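Local atomic coordinates of lipopolysaccharide biosynthesis protein wbpB (Thermus thermophilus HB27, PDB entry 3OA0), a protein that probably catalyses the NAD-dependent oxidation of a UDP-linked N-acetylated sugar acid in the biosynthesis of lipopolysaccharide sugars. Residues A[83-88]-A[102-107]; A[129-134]-A[264-269]. All coordinates share one frame; numbering follows the deposited sequence.

The two contacts follow one another along the chain, contact 1 closing before contact 2 opens, with centres about 17 Å apart. Both bear on loops that leave the parallel sheet of the Rossmann fold: residues 102-107 come after strand 98-101, and residues 129-134 after the adjacent strand 126-128. Contact 1 joins the first loop to the start of helix 85-94; contact 2 joins the second to helix 265-274, from much later in the sequence. They meet where Glu102 OE2 lies 2.5 Å from His266 NE2, a probable hydrogen bond. Together the two loops, at the C-terminal ends of adjacent strands, hold the nicotinamide half of NAD next to the bound UDP-sugar acid.

Contact 1 of 2, residues A[83-88]-A[102-107]; sequences HLHYPQ and EKPLVL. With NAD (nicotinamide-adenine-dinucleotide), chain E.
His85 reaches across to the 102-107 loop and meets it with the edge of its ring. With CG anti to the carbonyl carbon, chi1 -67° brings that edge to the backbone carbonyls around Pro104, and ND1 gives a hydrogen bond of 2.7 Å to Pro104 O. That bond is moderately bent, 150° at the hydrogen, and the acceptor sits 17° out of the ring plane. NE2 bonds to Ser80 O, so both ring nitrogens are engaged with backbone carbonyls and the ring's rotation is fixed. The CE1-NE2 edge faces O3D of NAD, 3.0 Å from CE1. Leu105 O, 3.2 Å from His85 CB, is buried without a polar partner. The peptide before Pro104 is cis, within the Glu-Lys-Pro sequence familiar in Gfo/Idh/MocA oxidoreductases. Lys103 O accepts a 2.9 Å bond from NAD O2D, while Lys103 NZ bonds to the bound UDP-sugar acid and only weakly to O2D.

Farther along, apolar groups close the contact. Val106 CG1 packs 3.7 Å from Tyr86 CB, near the ring edge, and Leu107 CD1 lies 3.7 Å from His83 CA. His83 NE2 bonds to Glu55 of the second subunit. The contact thus ties the first turn of helix 85-94 to the connection between strand 98-101 and helix 109-122, with Leu105 packing against helix 281-296.

Contact 2 of 2, residues A[129-134]-A[264-269]; sequences VLQLRV and DLHTEV. With NAD (nicotinamide-adenine-dinucleotide), chain E.
Different first torsions place the tips of Gln131 and Val129, whose CB atoms both face helix 265-274. In Gln131, CG sits between the backbone N and carbonyl carbon (chi1 73°) and the chain is bent at chi2, keeping CG near Leu265 CB while the amide is carried to the nicotinamide. Gln131 CB itself packs 3.5 Å from Leu265 CB. NE2 makes a weak 3.0 Å hydrogen bond to NAD O7N, but its 2.7 Å approach to NAD N7N leaves the relative orientation of the two amides uncertain. In Val129, CG1 lies opposite the backbone N (chi1 -176°) and comes over one face of the His266 imidazole, a CH-pi contact at 3.7 Å from the ring centroid. His266 CE1 is 3.5 Å from NAD N7N at the ring edge, and its NE2 hydrogen-bonds Glu102 OE2.

Farther along the loop, Val134 CB rests 3.7 Å from Glu268 CG, while the carboxylate of Glu268 pairs with Arg271. Val269 CG2 packs 3.9 Å from Gln131 CA. A backbone bond from Val134 N to Gln131 O holds the loop's turn. Such a loop, leaving strand 126-128 of the parallel sheet at its C-terminal end to meet the nicotinamide, belongs to the dinucleotide site of a Rossmann fold.

Contact 1 of 2, residues A[83-88]-A[102-107]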
loop_
_atom_site.group_PDB
_atom_site.type_symbol
_atom_site.label_atom_id
_atom_site.label_comp_id
_atom_site.label_asym_id
_atom_site.label_seq_id
_atom_site.Cartn_x
_atom_site.Cartn_y
_atom_site.Cartn_z
ATOM N N HIS A 83 10.158 -13.756 0.134
ATOM C CA HIS A 83 11.324 -12.964 -0.189
ATOM C C HIS A 83 11.817 -12.032 0.960
ATOM O O HIS A 83 12.929 -11.497 0.872
ATOM C CB HIS A 83 11.042 -12.096 -1.425
ATOM C CG HIS A 83 10.066 -10.977 -1.191
ATOM N ND1 HIS A 83 8.785 -11.177 -0.717
ATOM C CD2 HIS A 83 10.174 -9.645 -1.419
ATOM C CE1 HIS A 83 8.146 -10.022 -0.660
ATOM N NE2 HIS A 83 8.986 -9.069 -1.027
ATOM N N LEU A 84 11.014 -11.795 1.999
ATOM C CA LEU A 84 11.432 -10.891 3.097
ATOM C C LEU A 84 12.109 -11.698 4.224
ATOM O O LEU A 84 12.531 -11.139 5.267
ATOM C CB LEU A 84 10.211 -10.132 3.661
ATOM C CG LEU A 84 9.766 -9.057 2.649
ATOM C CD1 LEU A 84 8.334 -8.550 2.911
ATOM C CD2 LEU A 84 10.783 -7.922 2.598
ATOM N N HIS A 85 12.152 -13.019 4.055
ATOM C CA HIS A 85 12.793 -13.843 5.099
ATOM C C HIS A 85 14.251 -13.457 5.264
ATOM O O HIS A 85 14.676 -13.050 6.344
ATOM C CB HIS A 85 12.609 -15.347 4.874
ATOM C CG HIS A 85 11.192 -15.793 5.027
ATOM N ND1 HIS A 85 10.816 -17.117 4.964
ATOM C CD2 HIS A 85 10.044 -15.083 5.210
ATOM C CE1 HIS A 85 9.508 -17.214 5.122
ATOM N NE2 HIS A 85 9.014 -15.992 5.247
ATOM N N TYR A 86 15.000 -13.457 4.179
ATOM C CA TYR A 86 16.421 -13.181 4.281
ATOM C C TYR A 86 16.763 -11.803 4.879
ATOM O O TYR A 86 17.521 -11.723 5.862
ATOM C CB TYR A 86 17.087 -13.448 2.950
ATOM C CG TYR A 86 18.527 -13.025 2.891
ATOM C CD1 TYR A 86 19.516 -13.743 3.571
ATOM C CD2 TYR A 86 18.908 -11.922 2.139
ATOM C CE1 TYR A 86 20.841 -13.357 3.485
ATOM C CE2 TYR A 86 20.239 -11.531 2.068
ATOM C CZ TYR A 86 21.184 -12.248 2.765
ATOM O OH TYR A 86 22.504 -11.880 2.667
ATOM N N PRO A 87 16.219 -10.720 4.320
ATOM C CA PRO A 87 16.558 -9.434 4.975
ATOM C C PRO A 87 16.021 -9.279 6.403
ATOM O O PRO A 87 16.626 -8.513 7.173
ATOM C CB PRO A 87 15.950 -8.369 4.056
ATOM C CG PRO A 87 14.860 -9.095 3.243
ATOM C CD PRO A 87 15.390 -10.546 3.104
ATOM N N GLN A 88 14.914 -9.925 6.775
ATOM C CA GLN A 88 14.449 -9.879 8.141
ATOM C C GLN A 88 15.210 -10.775 9.095
ATOM O O GLN A 88 15.243 -10.528 10.300
ATOM C CB GLN A 88 12.957 -10.164 8.270
ATOM C CG GLN A 88 12.167 -9.060 7.524
ATOM C CD GLN A 88 10.698 -9.084 7.815
ATOM O OE1 GLN A 88 10.096 -10.134 8.129
ATOM N NE2 GLN A 88 10.092 -7.892 7.736
ATOM N N GLU A 102 9.661 -18.624 9.191
ATOM C CA GLU A 102 8.829 -19.589 8.487
ATOM C C GLU A 102 9.616 -20.178 7.315
ATOM O O GLU A 102 10.615 -19.632 6.870
ATOM C CB GLU A 102 7.504 -18.954 8.031
ATOM C CG GLU A 102 6.497 -18.950 9.165
ATOM C CD GLU A 102 5.965 -20.347 9.405
ATOM O OE1 GLU A 102 6.239 -21.222 8.557
ATOM O OE2 GLU A 102 5.225 -20.578 10.378
ATOM N N LYS A 103 9.205 -21.325 6.820
ATOM C CA LYS A 103 9.811 -21.827 5.597
ATOM C C LYS A 103 9.247 -21.087 4.375
ATOM O O LYS A 103 8.207 -20.444 4.492
ATOM C CB LYS A 103 9.459 -23.295 5.484
ATOM C CG LYS A 103 8.016 -23.614 5.830
ATOM C CD LYS A 103 7.142 -23.870 4.597
ATOM C CE LYS A 103 6.618 -22.552 4.033
ATOM N NZ LYS A 103 5.862 -22.590 2.740
ATOM N N PRO A 104 9.979 -21.043 3.245
ATOM C CA PRO A 104 11.341 -21.551 3.111
ATOM C C PRO A 104 12.178 -20.571 3.917
ATOM O O PRO A 104 11.942 -19.353 3.884
ATOM C CB PRO A 104 11.664 -21.325 1.619
ATOM C CG PRO A 104 10.812 -20.121 1.295
ATOM C CD PRO A 104 9.525 -20.417 1.988
ATOM N N LEU A 105 13.171 -21.077 4.633
ATOM C CA LEU A 105 14.067 -20.225 5.409
ATOM C C LEU A 105 14.554 -19.013 4.652
ATOM O O LEU A 105 14.551 -17.903 5.187
ATOM C CB LEU A 105 15.304 -21.044 5.818
ATOM C CG LEU A 105 16.172 -20.329 6.849
ATOM C CD1 LEU A 105 15.211 -19.752 7.883
ATOM C CD2 LEU A 105 17.094 -21.386 7.463
ATOM N N VAL A 106 15.033 -19.213 3.425
ATOM C CA VAL A 106 15.308 -18.127 2.488
ATOM C C VAL A 106 15.066 -18.660 1.072
ATOM O O VAL A 106 14.741 -19.829 0.908
ATOM C CB VAL A 106 16.758 -17.706 2.542
ATOM C CG1 VAL A 106 17.033 -17.007 3.920
ATOM C CG2 VAL A 106 17.626 -18.955 2.312
ATOM N N LEU A 107 15.220 -17.858 0.032
ATOM C CA LEU A 107 14.857 -18.409 -1.273
ATOM C C LEU A 107 16.053 -19.002 -1.995
ATOM O O LEU A 107 15.848 -19.876 -2.829
ATOM C CB LEU A 107 14.243 -17.346 -2.177
ATOM C CG LEU A 107 12.861 -16.844 -1.735
ATOM C CD1 LEU A 107 12.502 -15.576 -2.598
ATOM C CD2 LEU A 107 11.837 -17.944 -1.825
HETATM P PA NAD E . -0.010 -13.976 4.519
HETATM O O1A NAD E . -1.363 -14.351 4.996
HETATM O O2A NAD E . -0.157 -13.123 3.251
HETATM O O5B NAD E . 0.529 -13.138 5.786
HETATM C C5B NAD E . 1.478 -12.201 5.295
HETATM C C4B NAD E . 1.678 -11.055 6.276
HETATM O O4B NAD E . 3.025 -10.586 6.212
HETATM C C3B NAD E . 0.717 -9.996 5.715
HETATM O O3B NAD E . 0.051 -9.585 6.884
HETATM C C2B NAD E . 1.649 -8.849 5.224
HETATM O O2B NAD E . 1.008 -7.624 5.565
HETATM C C1B NAD E . 2.894 -9.147 6.103
HETATM N N9A NAD E . 4.064 -8.413 5.601
HETATM C C8A NAD E . 4.336 -7.939 4.335
HETATM N N7A NAD E . 5.451 -7.272 4.351
HETATM C C5A NAD E . 5.946 -7.280 5.627
HETATM C C6A NAD E . 7.069 -6.727 6.251
HETATM N N6A NAD E . 7.988 -5.964 5.518
HETATM N N1A NAD E . 7.187 -6.987 7.546
HETATM C C2A NAD E . 6.322 -7.650 8.307
HETATM N N3A NAD E . 5.247 -8.153 7.746
HETATM C C4A NAD E . 5.056 -7.992 6.443
HETATM O O3 NAD E . 0.828 -15.301 4.219
HETATM P PN NAD E . 1.113 -16.344 5.372
HETATM O O1N NAD E . 0.389 -17.595 4.918
HETATM O O2N NAD E . 0.748 -16.225 6.850
HETATM O O5D NAD E . 2.572 -16.961 5.058
HETATM C C5D NAD E . 3.517 -16.398 5.917
HETATM C C4D NAD E . 4.785 -17.251 5.951
HETATM O O4D NAD E . 4.334 -18.470 6.572
HETATM C C3D NAD E . 5.205 -17.666 4.509
HETATM O O3D NAD E . 6.629 -17.751 4.555
HETATM C C2D NAD E . 4.598 -19.051 4.266
HETATM O O2D NAD E . 5.552 -19.859 3.567
HETATM C C1D NAD E . 4.453 -19.604 5.702
HETATM N N1N NAD E . 3.326 -20.518 5.929
HETATM C C2N NAD E . 3.538 -21.653 6.598
HETATM C C3N NAD E . 2.480 -22.549 6.833
HETATM C C7N NAD E . 2.679 -23.820 7.582
HETATM O O7N NAD E . 1.782 -24.636 7.622
HETATM N N7N NAD E . 3.834 -24.065 8.246
HETATM C C4N NAD E . 1.202 -22.254 6.334
HETATM C C5N NAD E . 1.056 -21.059 5.635
HETATM C C6N NAD E . 2.127 -20.211 5.450
#

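Contact 2 of 2, residues A[129-134]-A[264-269]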
loop_
_atom_site.group_PDB
_atom_site.type_symbol
_atom_site.label_atom_id
_atom_site.label_comp_id
_atom_site.label_asym_id
_atom_site.label_seq_id
_atom_site.Cartn_x
_atom_site.Cartn_y
_atom_site.Cartn_z
ATOM N N VAL A 129 11.055 -23.027 10.876
ATOM C CA VAL A 129 9.901 -23.839 11.271
ATOM C C VAL A 129 9.708 -24.911 10.180
ATOM O O VAL A 129 9.337 -24.624 9.040
ATOM C CB VAL A 129 8.596 -23.002 11.381
ATOM C CG1 VAL A 129 7.397 -23.853 11.897
ATOM C CG2 VAL A 129 8.809 -21.797 12.312
ATOM N N LEU A 130 10.029 -26.155 10.514
ATOM C CA LEU A 130 9.818 -27.230 9.555
ATOM C C LEU A 130 8.990 -28.191 10.354
ATOM O O LEU A 130 9.566 -29.083 10.974
ATOM C CB LEU A 130 11.147 -27.935 9.296
ATOM C CG LEU A 130 12.074 -27.057 8.472
ATOM C CD1 LEU A 130 13.491 -27.616 8.538
ATOM C CD2 LEU A 130 11.513 -26.923 7.055
ATOM N N GLN A 131 7.680 -28.011 10.406
ATOM C CA GLN A 131 6.905 -28.807 11.350
ATOM C C GLN A 131 6.678 -30.273 10.942
ATOM O O GLN A 131 6.360 -31.101 11.797
ATOM C CB GLN A 131 5.584 -28.131 11.731
ATOM C CG GLN A 131 4.526 -28.152 10.651
ATOM C CD GLN A 131 4.547 -26.909 9.762
ATOM O OE1 GLN A 131 5.599 -26.322 9.439
ATOM N NE2 GLN A 131 3.350 -26.505 9.345
ATOM N N LEU A 132 6.862 -30.620 9.674
ATOM C CA LEU A 132 6.695 -32.023 9.273
ATOM C C LEU A 132 7.732 -32.868 9.997
ATOM O O LEU A 132 7.501 -34.029 10.311
ATOM C CB LEU A 132 6.791 -32.184 7.758
ATOM C CG LEU A 132 5.608 -31.711 6.915
ATOM C CD1 LEU A 132 5.835 -32.027 5.432
ATOM C CD2 LEU A 132 4.286 -32.313 7.344
ATOM N N ARG A 133 8.865 -32.268 10.324
ATOM C CA ARG A 133 9.927 -32.980 11.021
ATOM C C ARG A 133 9.563 -33.385 12.443
ATOM O O ARG A 133 10.221 -34.258 13.008
ATOM C CB ARG A 133 11.199 -32.155 11.041
ATOM C CG ARG A 133 11.868 -32.059 9.719
ATOM C CD ARG A 133 13.346 -31.779 9.819
ATOM N NE ARG A 133 13.933 -31.334 8.557
ATOM C CZ ARG A 133 15.241 -31.257 8.323
ATOM N NH1 ARG A 133 16.100 -31.557 9.285
ATOM N NH2 ARG A 133 15.716 -30.825 7.155
ATOM N N VAL A 134 8.535 -32.758 13.029
ATOM C CA VAL A 134 8.088 -33.120 14.371
ATOM C C VAL A 134 6.731 -33.832 14.409
ATOM O O VAL A 134 6.249 -34.204 15.486
ATOM C CB VAL A 134 8.133 -31.917 15.343
ATOM C CG1 VAL A 134 9.466 -31.219 15.222
ATOM C CG2 VAL A 134 6.984 -30.949 15.046
ATOM N N ASP A 264 -0.467 -28.851 17.256
ATOM C CA ASP A 264 0.581 -28.447 18.167
ATOM C C ASP A 264 1.969 -28.313 17.547
ATOM O O ASP A 264 2.934 -28.072 18.272
ATOM C CB ASP A 264 0.677 -29.561 19.207
ATOM C CG ASP A 264 1.135 -29.047 20.543
ATOM O OD1 ASP A 264 0.227 -28.613 21.295
ATOM O OD2 ASP A 264 2.368 -29.054 20.808
ATOM N N LEU A 265 2.092 -28.500 16.234
ATOM C CA LEU A 265 3.414 -28.701 15.645
ATOM C C LEU A 265 4.245 -27.426 15.687
ATOM O O LEU A 265 5.421 -27.511 15.972
ATOM C CB LEU A 265 3.343 -29.275 14.220
ATOM C CG LEU A 265 2.542 -30.565 14.005
ATOM C CD1 LEU A 265 2.937 -31.268 12.695
ATOM C CD2 LEU A 265 2.682 -31.540 15.168
ATOM N N HIS A 266 3.677 -26.252 15.406
ATOM C CA HIS A 266 4.443 -25.018 15.607
ATOM C C HIS A 266 4.957 -24.960 17.033
ATOM O O HIS A 266 6.116 -24.654 17.271
ATOM C CB HIS A 266 3.677 -23.733 15.253
ATOM C CG HIS A 266 3.827 -23.306 13.824
ATOM N ND1 HIS A 266 3.274 -24.022 12.787
ATOM C CD2 HIS A 266 4.508 -22.283 13.250
ATOM C CE1 HIS A 266 3.583 -23.444 11.635
ATOM N NE2 HIS A 266 4.339 -22.389 11.889
ATOM N N THR A 267 4.104 -25.253 18.003
ATOM C CA THR A 267 4.596 -25.207 19.385
ATOM C C THR A 267 5.782 -26.157 19.578
ATOM O O THR A 267 6.820 -25.775 20.153
ATOM C CB THR A 267 3.508 -25.566 20.433
ATOM O OG1 THR A 267 2.429 -24.617 20.348
ATOM C CG2 THR A 267 4.152 -25.480 21.810
ATOM N N GLU A 268 5.628 -27.404 19.128
ATOM C CA GLU A 268 6.756 -28.338 19.239
ATOM C C GLU A 268 8.020 -27.789 18.595
ATOM O O GLU A 268 9.102 -27.915 19.172
ATOM C CB GLU A 268 6.423 -29.736 18.714
ATOM C CG GLU A 268 7.612 -30.693 18.747
ATOM C CD GLU A 268 8.029 -31.099 20.161
ATOM O OE1 GLU A 268 7.254 -30.878 21.126
ATOM O OE2 GLU A 268 9.157 -31.629 20.317
ATOM N N VAL A 269 7.916 -27.162 17.425
ATOM C CA VAL A 269 9.121 -26.577 16.829
ATOM C C VAL A 269 9.805 -25.526 17.718
ATOM O O VAL A 269 11.040 -25.353 17.678
ATOM C CB VAL A 269 8.868 -25.924 15.445
ATOM C CG1 VAL A 269 10.100 -25.125 15.021
ATOM C CG2 VAL A 269 8.551 -27.012 14.387
HETATM P PA NAD E . -0.010 -13.976 4.519
HETATM O O1A NAD E . -1.363 -14.351 4.996
HETATM O O2A NAD E . -0.157 -13.123 3.251
HETATM O O5B NAD E . 0.529 -13.138 5.786
HETATM C C5B NAD E . 1.478 -12.201 5.295
HETATM C C4B NAD E . 1.678 -11.055 6.276
HETATM O O4B NAD E . 3.025 -10.586 6.212
HETATM C C3B NAD E . 0.717 -9.996 5.715
HETATM O O3B NAD E . 0.051 -9.585 6.884
HETATM C C2B NAD E . 1.649 -8.849 5.224
HETATM O O2B NAD E . 1.008 -7.624 5.565
HETATM C C1B NAD E . 2.894 -9.147 6.103
HETATM N N9A NAD E . 4.064 -8.413 5.601
HETATM C C8A NAD E . 4.336 -7.939 4.335
HETATM N N7A NAD E . 5.451 -7.272 4.351
HETATM C C5A NAD E . 5.946 -7.280 5.627
HETATM C C6A NAD E . 7.069 -6.727 6.251
HETATM N N6A NAD E . 7.988 -5.964 5.518
HETATM N N1A NAD E . 7.187 -6.987 7.546
HETATM C C2A NAD E . 6.322 -7.650 8.307
HETATM N N3A NAD E . 5.247 -8.153 7.746
HETATM C C4A NAD E . 5.056 -7.992 6.443
HETATM O O3 NAD E . 0.828 -15.301 4.219
HETATM P PN NAD E . 1.113 -16.344 5.372
HETATM O O1N NAD E . 0.389 -17.595 4.918
HETATM O O2N NAD E . 0.748 -16.225 6.850
HETATM O O5D NAD E . 2.572 -16.961 5.058
HETATM C C5D NAD E . 3.517 -16.398 5.917
HETATM C C4D NAD E . 4.785 -17.251 5.951
HETATM O O4D NAD E . 4.334 -18.470 6.572
HETATM C C3D NAD E . 5.205 -17.666 4.509
HETATM O O3D NAD E . 6.629 -17.751 4.555
HETATM C C2D NAD E . 4.598 -19.051 4.266
HETATM O O2D NAD E . 5.552 -19.859 3.567
HETATM C C1D NAD E . 4.453 -19.604 5.702
HETATM N N1N NAD E . 3.326 -20.518 5.929
HETATM C C2N NAD E . 3.538 -21.653 6.598
HETATM C C3N NAD E . 2.480 -22.549 6.833
HETATM C C7N NAD E . 2.679 -23.820 7.582
HETATM O O7N NAD E . 1.782 -24.636 7.622
HETATM N N7N NAD E . 3.834 -24.065 8.246
HETATM C C4N NAD E . 1.202 -22.254 6.334
HETATM C C5N NAD E . 1.056 -21.059 5.635
HETATM C C6N NAD E . 2.127 -20.211 5.450
#